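PDB 6K5J: GH3 beta-N-acetylglucosaminidase from Paenibacillaceae, which hydrolyses beta-linked N-acetylglucosamine from glycosides, probably including chitin-derived oligosaccharides, as a member of glycoside hydrolase family 3. Local coordinates for residues I47-N52 / L297-Y302; A197-P202 / A230-P235; K371-L376 / F500-N505. All coordinates share one frame; numbering follows the deposited sequence.

Interaction 1 of 3, residues I47-N52 / L297-Y302. With NAG (2-acetamido-2-deoxy-beta-D-glucopyranose), chain B.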
# COMPACT_ATOMS: atom_id res chain seq x y z
N ILE A 47 -4.81 7.77 12.44
CA ILE A 47 -4.64 7.26 11.07
C ILE A 47 -5.83 7.70 10.23
O ILE A 47 -6.99 7.57 10.66
CB ILE A 47 -4.46 5.73 11.04
CG1 ILE A 47 -4.38 5.25 9.57
CG2 ILE A 47 -5.58 5.02 11.81
CD1 ILE A 47 -3.86 3.84 9.39
N TYR A 48 -5.55 8.22 9.04
CA TYR A 48 -6.57 8.65 8.08
C TYR A 48 -6.92 7.51 7.12
O TYR A 48 -6.06 6.73 6.70
CB TYR A 48 -6.07 9.83 7.24
CG TYR A 48 -5.98 11.18 7.92
CD1 TYR A 48 -6.79 11.51 9.01
CD2 TYR A 48 -5.09 12.14 7.44
CE1 TYR A 48 -6.71 12.77 9.61
CE2 TYR A 48 -5.01 13.40 8.03
CZ TYR A 48 -5.81 13.70 9.12
OH TYR A 48 -5.73 14.95 9.69
N PHE A 49 -8.20 7.46 6.73
CA PHE A 49 -8.68 6.65 5.61
C PHE A 49 -9.42 7.55 4.62
O PHE A 49 -9.52 8.76 4.83
CB PHE A 49 -9.53 5.48 6.12
CG PHE A 49 -8.71 4.45 6.84
CD1 PHE A 49 -8.41 4.61 8.19
CD2 PHE A 49 -8.16 3.38 6.16
CE1 PHE A 49 -7.61 3.69 8.86
CE2 PHE A 49 -7.35 2.45 6.81
CZ PHE A 49 -7.08 2.61 8.17
N ARG A 50 -9.90 6.95 3.53
CA ARG A 50 -10.59 7.70 2.47
C ARG A 50 -11.72 8.57 3.03
O ARG A 50 -11.96 9.68 2.55
CB ARG A 50 -11.13 6.72 1.41
CG ARG A 50 -11.81 7.37 0.20
CD ARG A 50 -11.94 6.36 -0.98
NE ARG A 50 -10.64 5.81 -1.36
CZ ARG A 50 -9.83 6.35 -2.27
NH1 ARG A 50 -10.18 7.44 -2.93
NH2 ARG A 50 -8.66 5.79 -2.52
N ARG A 51 -12.41 8.08 4.07
CA ARG A 51 -13.51 8.82 4.70
C ARG A 51 -13.07 10.16 5.28
O ARG A 51 -13.92 11.04 5.47
CB ARG A 51 -14.15 7.97 5.80
CG ARG A 51 -13.14 7.60 6.91
CD ARG A 51 -13.70 6.64 7.97
NE ARG A 51 -12.66 6.34 8.96
CZ ARG A 51 -12.23 5.12 9.28
NH1 ARG A 51 -12.75 4.04 8.71
NH2 ARG A 51 -11.26 4.99 10.19
N ASN A 52 -11.79 10.34 5.58
CA ASN A 52 -11.28 11.60 6.12
C ASN A 52 -10.72 12.52 5.05
O ASN A 52 -10.26 13.61 5.39
CB ASN A 52 -10.18 11.35 7.16
CG ASN A 52 -10.56 10.31 8.19
OD1 ASN A 52 -10.00 9.20 8.21
ND2 ASN A 52 -11.50 10.66 9.07
N LEU A 297 -2.10 -0.21 16.63
CA LEU A 297 -2.94 0.37 15.59
C LEU A 297 -4.34 -0.24 15.67
O LEU A 297 -4.50 -1.46 15.55
CB LEU A 297 -2.33 0.14 14.22
CG LEU A 297 -3.09 0.68 13.01
CD1 LEU A 297 -3.30 2.20 13.12
CD2 LEU A 297 -2.36 0.32 11.73
N VAL A 298 -5.35 0.60 15.87
CA VAL A 298 -6.75 0.16 15.89
C VAL A 298 -7.54 1.15 15.03
O VAL A 298 -7.97 2.20 15.50
CB VAL A 298 -7.32 0.05 17.31
CG1 VAL A 298 -8.66 -0.68 17.28
CG2 VAL A 298 -6.34 -0.70 18.23
N SER A 299 -7.74 0.80 13.76
CA SER A 299 -8.04 1.81 12.74
C SER A 299 -9.49 2.28 12.70
O SER A 299 -9.75 3.40 12.23
CB SER A 299 -7.69 1.28 11.34
OG SER A 299 -6.29 1.02 11.24
N HIS A 300 -10.46 1.47 13.14
CA HIS A 300 -11.82 1.76 12.68
C HIS A 300 -12.87 1.90 13.77
O HIS A 300 -13.58 2.92 13.83
CB HIS A 300 -12.23 0.66 11.68
CG HIS A 300 -11.36 0.61 10.46
ND1 HIS A 300 -11.24 1.67 9.59
CD2 HIS A 300 -10.54 -0.36 9.99
CE1 HIS A 300 -10.39 1.35 8.62
NE2 HIS A 300 -9.95 0.12 8.85
N ARG A 301 -13.01 0.90 14.63
CA ARG A 301 -14.14 0.83 15.55
C ARG A 301 -13.77 1.43 16.90
O ARG A 301 -12.88 0.91 17.59
CB ARG A 301 -14.61 -0.62 15.72
CG ARG A 301 -14.74 -1.37 14.40
CD ARG A 301 -15.83 -2.41 14.46
NE ARG A 301 -17.11 -1.79 14.78
CZ ARG A 301 -18.22 -2.46 15.05
NH1 ARG A 301 -18.21 -3.79 15.04
NH2 ARG A 301 -19.34 -1.80 15.33
N TYR A 302 -14.48 2.49 17.29
CA TYR A 302 -14.20 3.15 18.57
C TYR A 302 -14.25 2.17 19.74
O TYR A 302 -13.44 2.27 20.68
CB TYR A 302 -15.20 4.28 18.79
CG TYR A 302 -15.03 4.98 20.11
CD1 TYR A 302 -14.10 6.00 20.26
CD2 TYR A 302 -15.79 4.61 21.21
CE1 TYR A 302 -13.93 6.64 21.47
CE2 TYR A 302 -15.63 5.24 22.43
CZ TYR A 302 -14.70 6.26 22.56
OH TYR A 302 -14.53 6.89 23.77
C1 NAG B . -3.68 -3.55 7.31
C2 NAG B . -2.60 -3.63 6.20
C3 NAG B . -1.50 -2.58 6.41
C4 NAG B . -2.09 -1.20 6.68
C5 NAG B . -3.06 -1.30 7.85
C6 NAG B . -3.71 0.02 8.21
C7 NAG B . -1.86 -5.70 5.07
C8 NAG B . -1.22 -7.05 5.25
N2 NAG B . -2.02 -4.97 6.18
O1 NAG B . -4.77 -4.31 6.90
O3 NAG B . -0.66 -2.52 5.27
O4 NAG B . -1.05 -0.28 6.99
O5 NAG B . -4.11 -2.19 7.48
O6 NAG B . -4.64 0.43 7.21
O7 NAG B . -2.20 -5.28 3.96
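Phe49 and His300 meet with the imidazole tipped over the phenyl ring: His300 CE1 stands 3.5 Å above the Phe49 ring plane, over its centre, while the two planes are inclined at 47°, an oblique pair rather than a stack. Ser299 CB lies over one face of the imidazole, and Arg51 is bonded at its edge. Arg51 NH1 donates to His300 ND1 at 2.9 Å, and the bond lies close to both planes although guanidinium and ring are turned 82° apart. Arg51 CG sits between the backbone N and the carbonyl carbon (chi1 60°), and from there the chain runs extended to NE, carrying the guanidinium across to His300. Its NH2 takes the carbonyl of Ser299 (Arg51 NH2 to Ser299 O 3.0 Å), and NE is bound by the carbonyl of Phe25, so the group is gripped on three nitrogens. An alanine at Arg51 would probably leave His300 ND1 and Ser299 O without these donors and the imidazole freer to turn above Phe49. Deeper in, Ile47 CG2 meets Leu297 CD1 at 3.9 Å, the side chains crossing at about a right angle. Leu297 CD2 reaches C6 of the bound NAG at 3.8 Å, and the edge of Phe49 brings CE2 to NAG O6 at 3.4 Å. Loops that follow parallel strands of a TIM-barrel-type domain probably line the sugar site here, as in other family 3 hydrolases.

Interaction 2 of 3, residues A197-P202 / A230-P235; sequences ALPTVP and AHVLFP
Thr200 and Leu233 face each other in a single beta bridge between two loops that run in roughly the same direction, each following a parallel strand of the TIM-barrel-type domain. Two backbone bonds make the bridge: Leu233 N to Pro199 O at 2.8 Å and Val201 N to Leu233 O at 2.9 Å. The side chain of Leu233 illustrates how such a bridge is padded. Its CB rests beside Pro199 O and Thr200 OG1. From there Leu233 CG, placed anti to the carbonyl carbon (chi1 -55°), lies by Pro199 O and meets Leu198 CG at 3.8 Å. At the tip the branches part: Leu233 CD1 touches Thr200 OG1 at 3.5 Å as well as Leu198 CG, whereas Leu233 CD2 looks to Leu198 CD2. Elsewhere along the pair, Val201 runs alongside Phe234 in the same direction, with Val201 CB 3.6 Å from Phe234 CE2, and Val201 CG2 packs on Val232 CG1. Before the bridge the chain bends through an inverse gamma turn centred on His231, whose ND1 is bonded to Thr245. The carbonyl of that turn is buried without a hydrogen-bond partner: His231 O is met instead by carbon, 3.4 Å from Pro199 CD and 3.7 Å from Leu198 CD1.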
# COMPACT_ATOMS: atom_id res chain seq x y z
N ALA A 197 -7.35 -14.57 7.59
CA ALA A 197 -6.86 -15.82 8.16
C ALA A 197 -5.55 -15.52 8.88
O ALA A 197 -5.06 -14.39 8.88
CB ALA A 197 -6.68 -16.88 7.07
N LEU A 198 -4.99 -16.56 9.50
CA LEU A 198 -3.68 -16.49 10.16
C LEU A 198 -2.67 -17.22 9.28
O LEU A 198 -2.52 -18.45 9.39
CB LEU A 198 -3.75 -17.11 11.55
CG LEU A 198 -2.50 -17.05 12.44
CD1 LEU A 198 -2.03 -15.61 12.64
CD2 LEU A 198 -2.81 -17.71 13.78
N PRO A 199 -1.96 -16.53 8.40
CA PRO A 199 -1.07 -17.21 7.46
C PRO A 199 0.20 -17.69 8.15
O PRO A 199 0.58 -17.22 9.22
CB PRO A 199 -0.74 -16.13 6.42
CG PRO A 199 -1.70 -14.97 6.72
CD PRO A 199 -1.97 -15.07 8.19
N THR A 200 0.85 -18.66 7.51
CA THR A 200 2.12 -19.21 7.95
C THR A 200 3.15 -19.06 6.85
O THR A 200 2.85 -19.32 5.68
CB THR A 200 1.99 -20.69 8.33
OG1 THR A 200 1.04 -20.83 9.39
CG2 THR A 200 3.35 -21.27 8.77
N VAL A 201 4.35 -18.63 7.22
CA VAL A 201 5.54 -18.72 6.38
C VAL A 201 6.42 -19.77 7.03
O VAL A 201 7.06 -19.49 8.05
CB VAL A 201 6.25 -17.36 6.26
CG1 VAL A 201 7.54 -17.49 5.45
CG2 VAL A 201 5.32 -16.34 5.61
N PRO A 202 6.46 -21.00 6.51
CA PRO A 202 7.07 -22.11 7.26
C PRO A 202 8.57 -22.28 7.10
O PRO A 202 9.14 -23.18 7.72
CB PRO A 202 6.33 -23.33 6.67
CG PRO A 202 6.08 -22.94 5.24
CD PRO A 202 5.87 -21.44 5.24
N ALA A 230 3.86 -8.01 10.81
CA ALA A 230 2.92 -8.83 10.06
C ALA A 230 2.18 -9.79 10.99
O ALA A 230 2.79 -10.40 11.88
CB ALA A 230 3.64 -9.65 8.99
N HIS A 231 0.86 -9.94 10.78
CA HIS A 231 0.05 -10.90 11.52
C HIS A 231 0.22 -12.30 10.92
O HIS A 231 -0.74 -12.93 10.46
CB HIS A 231 -1.42 -10.52 11.50
CG HIS A 231 -1.74 -9.17 12.08
ND1 HIS A 231 -1.05 -8.60 13.13
CD2 HIS A 231 -2.72 -8.29 11.75
CE1 HIS A 231 -1.58 -7.42 13.42
NE2 HIS A 231 -2.60 -7.22 12.60
N VAL A 232 1.45 -12.79 10.91
CA VAL A 232 1.82 -14.01 10.20
C VAL A 232 2.68 -14.88 11.11
O VAL A 232 3.52 -14.36 11.85
CB VAL A 232 2.55 -13.67 8.87
CG1 VAL A 232 3.14 -14.92 8.20
CG2 VAL A 232 1.59 -12.93 7.92
N LEU A 233 2.45 -16.19 11.09
CA LEU A 233 3.25 -17.13 11.86
C LEU A 233 4.56 -17.45 11.15
O LEU A 233 4.58 -17.72 9.95
CB LEU A 233 2.49 -18.44 12.09
CG LEU A 233 1.12 -18.29 12.73
CD1 LEU A 233 0.32 -19.57 12.55
CD2 LEU A 233 1.31 -17.97 14.20
N PHE A 234 5.66 -17.43 11.91
CA PHE A 234 6.99 -17.81 11.43
C PHE A 234 7.55 -18.87 12.37
O PHE A 234 8.32 -18.55 13.29
CB PHE A 234 7.92 -16.59 11.34
CG PHE A 234 7.49 -15.56 10.32
CD1 PHE A 234 6.53 -14.61 10.64
CD2 PHE A 234 8.03 -15.55 9.05
CE1 PHE A 234 6.11 -13.67 9.71
CE2 PHE A 234 7.63 -14.62 8.10
CZ PHE A 234 6.67 -13.67 8.44
N PRO A 235 7.20 -20.14 12.17
CA PRO A 235 7.65 -21.19 13.09
C PRO A 235 9.16 -21.32 13.23
O PRO A 235 9.62 -21.84 14.25
CB PRO A 235 7.05 -22.47 12.51
CG PRO A 235 6.61 -22.11 11.11
CD PRO A 235 6.26 -20.66 11.16

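Interaction 3 of 3, residues K371-L376 / F500-N505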
# COMPACT_ATOMS: atom_id res chain seq x y z
N LYS A 371 9.22 3.89 -18.28
CA LYS A 371 10.26 2.90 -18.08
C LYS A 371 9.74 1.59 -17.50
O LYS A 371 10.49 0.61 -17.46
CB LYS A 371 11.35 3.46 -17.13
CG LYS A 371 12.24 4.53 -17.75
CD LYS A 371 13.29 5.05 -16.74
CE LYS A 371 14.55 4.18 -16.69
NZ LYS A 371 15.46 4.52 -15.55
N SER A 372 8.48 1.54 -17.08
CA SER A 372 7.92 0.43 -16.32
C SER A 372 7.20 -0.60 -17.18
O SER A 372 7.33 -1.80 -16.92
CB SER A 372 6.96 1.00 -15.25
OG SER A 372 6.38 -0.01 -14.45
N ILE A 373 6.46 -0.17 -18.22
CA ILE A 373 5.66 -1.10 -19.02
C ILE A 373 6.53 -2.24 -19.53
O ILE A 373 7.62 -2.02 -20.07
CB ILE A 373 5.00 -0.36 -20.20
CG1 ILE A 373 4.24 0.88 -19.71
CG2 ILE A 373 4.10 -1.35 -20.97
CD1 ILE A 373 3.08 0.58 -18.75
N THR A 374 6.03 -3.46 -19.37
CA THR A 374 6.79 -4.68 -19.62
C THR A 374 6.05 -5.55 -20.62
O THR A 374 4.82 -5.66 -20.58
CB THR A 374 6.99 -5.43 -18.30
OG1 THR A 374 7.64 -4.55 -17.37
CG2 THR A 374 7.83 -6.69 -18.50
N LEU A 375 6.79 -6.16 -21.54
CA LEU A 375 6.22 -7.09 -22.51
C LEU A 375 6.63 -8.50 -22.10
O LEU A 375 7.82 -8.82 -22.10
CB LEU A 375 6.71 -6.78 -23.93
CG LEU A 375 6.22 -7.71 -25.07
CD1 LEU A 375 4.70 -7.86 -25.06
CD2 LEU A 375 6.68 -7.19 -26.42
N LEU A 376 5.66 -9.33 -21.75
CA LEU A 376 5.95 -10.69 -21.30
C LEU A 376 5.82 -11.72 -22.41
O LEU A 376 6.48 -12.76 -22.34
CB LEU A 376 5.01 -11.08 -20.15
CG LEU A 376 5.32 -10.55 -18.75
CD1 LEU A 376 4.98 -9.10 -18.65
CD2 LEU A 376 4.52 -11.34 -17.71
N PHE A 500 1.13 -7.64 -21.96
CA PHE A 500 1.91 -6.59 -21.32
C PHE A 500 1.57 -6.54 -19.84
O PHE A 500 0.47 -6.91 -19.42
CB PHE A 500 1.60 -5.21 -21.93
CG PHE A 500 2.04 -5.05 -23.36
CD1 PHE A 500 1.20 -5.42 -24.40
CD2 PHE A 500 3.29 -4.51 -23.66
CE1 PHE A 500 1.59 -5.26 -25.71
CE2 PHE A 500 3.69 -4.36 -24.97
CZ PHE A 500 2.84 -4.73 -26.01
N ALA A 501 2.51 -6.02 -19.04
CA ALA A 501 2.24 -5.70 -17.64
C ALA A 501 2.43 -4.21 -17.42
O ALA A 501 3.48 -3.65 -17.77
CB ALA A 501 3.14 -6.51 -16.68
N ALA A 502 1.43 -3.58 -16.81
CA ALA A 502 1.55 -2.20 -16.35
C ALA A 502 1.58 -2.06 -14.83
O ALA A 502 1.91 -0.97 -14.33
CB ALA A 502 0.40 -1.34 -16.90
N TYR A 503 1.23 -3.11 -14.09
CA TYR A 503 1.33 -3.21 -12.63
C TYR A 503 0.37 -2.29 -11.88
O TYR A 503 0.41 -2.25 -10.64
CB TYR A 503 2.77 -2.96 -12.14
CG TYR A 503 3.79 -3.75 -12.94
CD1 TYR A 503 4.02 -5.09 -12.68
CD2 TYR A 503 4.49 -3.15 -13.99
CE1 TYR A 503 4.93 -5.82 -13.41
CE2 TYR A 503 5.40 -3.88 -14.74
CZ TYR A 503 5.63 -5.21 -14.44
OH TYR A 503 6.54 -5.95 -15.17
N GLU A 504 -0.48 -1.54 -12.58
CA GLU A 504 -1.40 -0.59 -11.95
C GLU A 504 -2.23 0.02 -13.06
O GLU A 504 -1.91 -0.11 -14.25
CB GLU A 504 -0.68 0.49 -11.14
CG GLU A 504 0.30 1.29 -11.97
CD GLU A 504 1.19 2.16 -11.12
OE1 GLU A 504 1.56 1.74 -10.00
OE2 GLU A 504 1.52 3.27 -11.58
N ASN A 505 -3.32 0.70 -12.68
CA ASN A 505 -4.19 1.40 -13.62
C ASN A 505 -4.15 2.91 -13.42
O ASN A 505 -5.14 3.60 -13.69
CB ASN A 505 -5.63 0.87 -13.54
CG ASN A 505 -6.31 1.20 -12.22
OD1 ASN A 505 -5.69 1.73 -11.30
ND2 ASN A 505 -7.60 0.88 -12.12
O HOH W 1 3.66 0.98 -14.93
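An antiparallel strand pair joins Thr374 to Ala501, its hydrogen-bonded pair, and Leu375 to Phe500, its non-hydrogen-bonded one. Thr374 N donates to Ala501 O at 3.0 Å, and Ala501 N returns a bond to Thr374 O. On the face carrying Leu375 and Phe500, the leucine methyl CD1 sits over the aromatic ring in a CH-pi contact, 3.8 Å from the Phe500 centroid and 15° off the ring normal, displaced toward the CE2 side. Ile373 CG2 comes near Phe500 CD2 more obliquely, and helix 507-517 adds Val516 and Leu517 to the same ring. The pair forms one margin of a mixed sheet, with 374-377 an outermost strand antiparallel to otherwise parallel ones, consistent with the alpha/beta domain that follows the barrel in many family 3 enzymes. On the face of Thr374 and Ala501, hydrogen bonds run from Tyr503 through Thr374 to Ser372. Tyr503 OH donates to Thr374 OG1 at 2.8 Å, and Thr374 OG1, anti to the carbonyl carbon (chi1 -56°), in turn donates to Ser372 O, also at 2.8 Å. Both Thr374 OG1 and Ser372 O lie at the edge of the tyrosine ring, near its plane, while Ala501 CB covers one face off-centre. Ser372 OG, bonded to the carbonyl of Ala104 in helix 102-108, also accepts from a water that donates to Ala502 O, 2.7 Å from the water oxygen.

Overall arrangement
Followed from the N terminus, the chain first lays down 47-52, then passes through most of the barrel-type domain before 297-302 comes back beside 47-52, so interaction 1 closes a loop of 244 residues. Interaction 2 is nested inside that loop and closes a far shorter one of 27 residues, joining the loops after strands 178-184 and 226-229. Their centres lie 24 Å apart and they do not touch. Interaction 3 comes afterwards in series, tying strand 374-377 to strand 499-501 across 123 residues of the alpha/beta domain with the mixed sheet. It and interaction 1 sit on opposite sides of the chain's centre, and no two contacts cross along the sequence.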